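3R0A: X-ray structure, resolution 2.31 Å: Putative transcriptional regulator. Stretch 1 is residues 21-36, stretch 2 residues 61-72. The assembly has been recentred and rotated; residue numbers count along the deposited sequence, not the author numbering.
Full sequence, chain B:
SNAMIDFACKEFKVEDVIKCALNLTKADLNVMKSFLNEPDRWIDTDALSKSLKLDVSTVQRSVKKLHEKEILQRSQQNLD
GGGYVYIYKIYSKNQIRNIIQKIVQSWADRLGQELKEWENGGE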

# COMPACT_ATOMS: atom_id res chain seq x y z
N ALA B 21 8.01 -3.32 7.40
CA ALA B 21 6.89 -3.77 8.17
C ALA B 21 7.33 -4.20 9.59
O ALA B 21 6.65 -3.91 10.59
CB ALA B 21 6.19 -4.88 7.42
N LEU B 22 8.49 -4.82 9.68
CA LEU B 22 8.93 -5.45 10.89
C LEU B 22 10.02 -4.58 11.52
O LEU B 22 10.59 -4.94 12.56
CB LEU B 22 9.43 -6.87 10.56
CG LEU B 22 8.39 -7.90 10.10
CD1 LEU B 22 9.05 -9.24 9.84
CD2 LEU B 22 7.30 -8.07 11.13
N ASN B 23 10.30 -3.46 10.87
CA ASN B 23 11.30 -2.50 11.33
C ASN B 23 12.65 -3.14 11.58
O ASN B 23 13.21 -3.02 12.66
CB ASN B 23 10.82 -1.76 12.59
CG ASN B 23 11.67 -0.56 12.89
OD1 ASN B 23 12.18 0.12 11.96
ND2 ASN B 23 11.88 -0.30 14.18
N LEU B 24 13.17 -3.81 10.54
CA LEU B 24 14.41 -4.57 10.62
C LEU B 24 15.58 -3.83 9.98
O LEU B 24 15.46 -3.30 8.88
CB LEU B 24 14.22 -5.93 9.89
CG LEU B 24 13.05 -6.82 10.28
CD1 LEU B 24 13.01 -8.17 9.57
CD2 LEU B 24 13.06 -7.10 11.75
N THR B 25 16.73 -3.83 10.62
CA THR B 25 17.96 -3.48 9.88
C THR B 25 18.37 -4.61 8.94
O THR B 25 17.81 -5.70 8.99
CB THR B 25 19.14 -3.25 10.80
OG1 THR B 25 19.37 -4.45 11.53
CG2 THR B 25 18.85 -2.12 11.75
N LYS B 26 19.36 -4.33 8.10
CA LYS B 26 20.03 -5.31 7.24
C LYS B 26 20.40 -6.56 8.04
O LYS B 26 20.12 -7.70 7.64
CB LYS B 26 21.30 -4.64 6.65
CG LYS B 26 22.01 -5.40 5.49
CD LYS B 26 21.40 -5.15 4.09
CE LYS B 26 21.78 -3.79 3.48
NZ LYS B 26 21.19 -3.64 2.11
N ALA B 27 21.00 -6.32 9.21
CA ALA B 27 21.48 -7.35 10.10
C ALA B 27 20.35 -8.16 10.72
O ALA B 27 20.42 -9.39 10.69
CB ALA B 27 22.36 -6.71 11.18
N ASP B 28 19.31 -7.49 11.26
CA ASP B 28 18.13 -8.18 11.82
C ASP B 28 17.53 -9.11 10.82
O ASP B 28 17.03 -10.19 11.16
CB ASP B 28 16.99 -7.21 12.19
CG ASP B 28 17.33 -6.25 13.29
OD1 ASP B 28 18.22 -6.55 14.12
OD2 ASP B 28 16.66 -5.18 13.32
N LEU B 29 17.51 -8.66 9.58
CA LEU B 29 16.88 -9.42 8.53
C LEU B 29 17.72 -10.67 8.24
O LEU B 29 17.19 -11.78 8.16
CB LEU B 29 16.70 -8.56 7.27
CG LEU B 29 16.32 -9.37 6.04
CD1 LEU B 29 14.84 -9.80 6.09
CD2 LEU B 29 16.66 -8.60 4.77
N ASN B 30 19.03 -10.45 8.08
CA ASN B 30 20.00 -11.55 7.95
C ASN B 30 19.99 -12.53 9.12
O ASN B 30 20.23 -13.71 8.94
CB ASN B 30 21.40 -11.00 7.72
CG ASN B 30 21.66 -10.67 6.26
OD1 ASN B 30 22.61 -9.97 5.93
ND2 ASN B 30 20.81 -11.18 5.37
N VAL B 31 19.71 -12.04 10.33
CA VAL B 31 19.48 -12.95 11.45
C VAL B 31 18.16 -13.69 11.26
O VAL B 31 18.13 -14.90 11.42
CB VAL B 31 19.56 -12.24 12.82
CG1 VAL B 31 18.84 -13.03 13.89
CG2 VAL B 31 21.02 -11.95 13.19
N MSE B 32 17.09 -12.99 10.91
CA MSE B 32 15.84 -13.69 10.63
C MSE B 32 16.03 -14.76 9.54
O MSE B 32 15.49 -15.86 9.67
CB MSE B 32 14.74 -12.73 10.19
CG MSE B 32 13.35 -13.36 10.02
SE MSE B 32 12.16 -11.90 9.57
CE MSE B 32 10.57 -12.49 10.40
N LYS B 33 16.80 -14.41 8.49
CA LYS B 33 17.07 -15.31 7.34
C LYS B 33 17.80 -16.56 7.85
O LYS B 33 17.46 -17.67 7.45
CB LYS B 33 17.93 -14.66 6.23
CG LYS B 33 17.42 -13.37 5.58
CD LYS B 33 16.46 -13.57 4.41
CE LYS B 33 17.14 -13.47 3.04
NZ LYS B 33 18.07 -12.30 2.93
N SER B 34 18.78 -16.34 8.73
CA SER B 34 19.52 -17.42 9.38
C SER B 34 18.64 -18.46 10.08
O SER B 34 18.93 -19.66 10.02
CB SER B 34 20.49 -16.84 10.39
OG SER B 34 21.82 -16.98 9.91
N PHE B 35 17.60 -17.99 10.75
CA PHE B 35 16.65 -18.87 11.42
C PHE B 35 15.82 -19.58 10.36
O PHE B 35 15.61 -20.79 10.43
CB PHE B 35 15.74 -18.08 12.35
CG PHE B 35 16.29 -17.85 13.73
CD1 PHE B 35 16.85 -16.63 14.07
CD2 PHE B 35 16.25 -18.85 14.69
CE1 PHE B 35 17.35 -16.42 15.38
CE2 PHE B 35 16.74 -18.64 15.99
CZ PHE B 35 17.30 -17.43 16.33
N LEU B 36 15.37 -18.79 9.37
CA LEU B 36 14.55 -19.30 8.27
C LEU B 36 15.26 -20.38 7.44
O LEU B 36 14.63 -21.33 6.98
CB LEU B 36 14.09 -18.14 7.37
CG LEU B 36 12.91 -17.31 7.91
CD1 LEU B 36 12.59 -16.15 6.99
CD2 LEU B 36 11.67 -18.15 8.13
N ARG B 61 20.71 -8.19 19.94
CA ARG B 61 19.81 -7.10 19.71
C ARG B 61 18.73 -7.51 18.69
O ARG B 61 17.56 -7.22 18.89
CB ARG B 61 20.63 -5.91 19.19
CG ARG B 61 20.07 -4.55 19.56
CD ARG B 61 20.80 -3.41 18.80
NE ARG B 61 22.24 -3.32 19.09
CZ ARG B 61 22.77 -3.15 20.31
NH1 ARG B 61 22.00 -3.09 21.39
NH2 ARG B 61 24.09 -3.09 20.44
N SER B 62 19.14 -8.18 17.61
CA SER B 62 18.21 -8.61 16.56
C SER B 62 17.25 -9.60 17.15
O SER B 62 16.04 -9.54 16.91
CB SER B 62 18.95 -9.28 15.40
OG SER B 62 20.11 -8.55 15.02
N VAL B 63 17.82 -10.50 17.95
CA VAL B 63 17.13 -11.66 18.45
C VAL B 63 16.13 -11.23 19.49
O VAL B 63 15.06 -11.81 19.59
CB VAL B 63 18.14 -12.71 18.94
CG1 VAL B 63 17.76 -13.30 20.27
CG2 VAL B 63 18.30 -13.80 17.90
N LYS B 64 16.47 -10.18 20.24
CA LYS B 64 15.56 -9.64 21.23
C LYS B 64 14.35 -9.00 20.58
O LYS B 64 13.22 -9.21 21.01
CB LYS B 64 16.28 -8.63 22.11
CG LYS B 64 15.37 -7.86 23.05
CD LYS B 64 16.13 -7.33 24.27
CE LYS B 64 15.56 -6.00 24.77
NZ LYS B 64 16.22 -4.87 24.05
N LYS B 65 14.60 -8.19 19.56
CA LYS B 65 13.57 -7.52 18.80
C LYS B 65 12.59 -8.52 18.15
O LYS B 65 11.40 -8.31 18.18
CB LYS B 65 14.23 -6.67 17.71
CG LYS B 65 13.26 -5.70 17.00
CD LYS B 65 13.86 -5.10 15.73
CE LYS B 65 14.78 -3.92 16.00
NZ LYS B 65 15.33 -3.43 14.69
N LEU B 66 13.12 -9.60 17.59
CA LEU B 66 12.34 -10.57 16.85
C LEU B 66 11.44 -11.31 17.79
O LEU B 66 10.24 -11.41 17.57
CB LEU B 66 13.27 -11.54 16.13
CG LEU B 66 14.00 -10.95 14.93
CD1 LEU B 66 14.75 -12.03 14.15
CD2 LEU B 66 12.99 -10.22 14.03
N HIS B 67 12.03 -11.77 18.88
CA HIS B 67 11.28 -12.29 20.00
C HIS B 67 10.17 -11.32 20.46
O HIS B 67 9.03 -11.77 20.66
CB HIS B 67 12.19 -12.69 21.19
CG HIS B 67 11.42 -13.10 22.40
ND1 HIS B 67 10.74 -14.29 22.48
CD2 HIS B 67 11.18 -12.44 23.56
CE1 HIS B 67 10.10 -14.36 23.64
NE2 HIS B 67 10.37 -13.26 24.32
N GLU B 68 10.48 -10.03 20.62
CA GLU B 68 9.45 -9.03 21.02
C GLU B 68 8.38 -8.87 19.94
O GLU B 68 7.23 -8.54 20.25
CB GLU B 68 10.06 -7.66 21.36
CG GLU B 68 10.74 -7.60 22.75
CD GLU B 68 11.56 -6.31 23.02
OE1 GLU B 68 12.32 -5.84 22.14
OE2 GLU B 68 11.46 -5.78 24.15
N LYS B 69 8.75 -9.11 18.68
CA LYS B 69 7.83 -8.96 17.57
C LYS B 69 7.11 -10.25 17.22
O LYS B 69 6.36 -10.30 16.25
CB LYS B 69 8.55 -8.39 16.35
CG LYS B 69 8.88 -6.92 16.52
CD LYS B 69 9.37 -6.29 15.26
CE LYS B 69 9.76 -4.83 15.51
NZ LYS B 69 8.57 -3.92 15.42
N GLU B 70 7.35 -11.29 18.03
CA GLU B 70 6.73 -12.62 17.90
C GLU B 70 7.13 -13.39 16.65
O GLU B 70 6.41 -14.26 16.18
CB GLU B 70 5.20 -12.58 18.02
CG GLU B 70 4.64 -11.45 18.89
CD GLU B 70 4.37 -11.82 20.33
OE1 GLU B 70 4.83 -12.90 20.79
OE2 GLU B 70 3.68 -11.00 21.01
N ILE B 71 8.30 -13.06 16.12
CA ILE B 71 8.86 -13.82 14.99
C ILE B 71 9.60 -15.08 15.50
O ILE B 71 9.80 -16.05 14.75
CB ILE B 71 9.87 -12.99 14.20
CG1 ILE B 71 9.24 -11.70 13.64
CG2 ILE B 71 10.62 -13.88 13.16
CD1 ILE B 71 7.81 -11.81 13.06
N LEU B 72 9.99 -15.06 16.77
CA LEU B 72 10.90 -16.06 17.30
C LEU B 72 10.28 -16.63 18.56
O LEU B 72 9.75 -15.89 19.38
CB LEU B 72 12.23 -15.38 17.63
CG LEU B 72 13.56 -15.83 17.08
CD1 LEU B 72 13.62 -16.16 15.54
CD2 LEU B 72 14.60 -14.79 17.45
O HOH W 1 10.91 -1.82 16.27
O HOH W 2 17.97 -4.72 15.94

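Helices 26-36 and 61-68 cross at 72°, their axes 9.1 Å apart at closest approach, and a small residue stands where the backbones come nearest. There Ser62 CA lies 4.8 Å from Asp28 CA; Ser62 points toward the other stretch, and its short side chain fits the narrow gap, with OG 2.9 Å from Asp28 OD1.

Asp28 serves both the start of its own helix and the contact across to stretch 2. Its OD2 accepts from Thr25 N while Thr25 OG1 caps the helix by accepting from Asp28 N, and the same OD2 forms a salt bridge with Lys65 NZ at 2.6 Å. Lys65 is long enough to reach past the helix start, where NZ also donates to Asn23 O (3.0 Å).

Beyond this polar end, Leu66 is the central bump. Its CD1 rests against both Val31 CG1 (4.2 Å) and Met32 CB (4.0 Å), while CD2 meets Leu24 CD2 at 3.9 Å. The extended selenomethionine Met32 carries CE to 3.1 Å from Ile71 CG2, a tight contact. Glu70, with positive phi, closes the helix in a Schellman motif, and after it Ile71 and Leu72 both point back toward stretch 1. Phe35 supplies a flat wall: Leu72 CD1 rests over its face, 3.5 Å from the ring centroid, and Val63 CG2 meets the edge at CE1 of Phe35, 3.8 Å away. The contact buries 694 Å², both sides summed, and the apolar residues in it, Leu66, Val31, Met32, Phe35 and Ile71 among them, are buried.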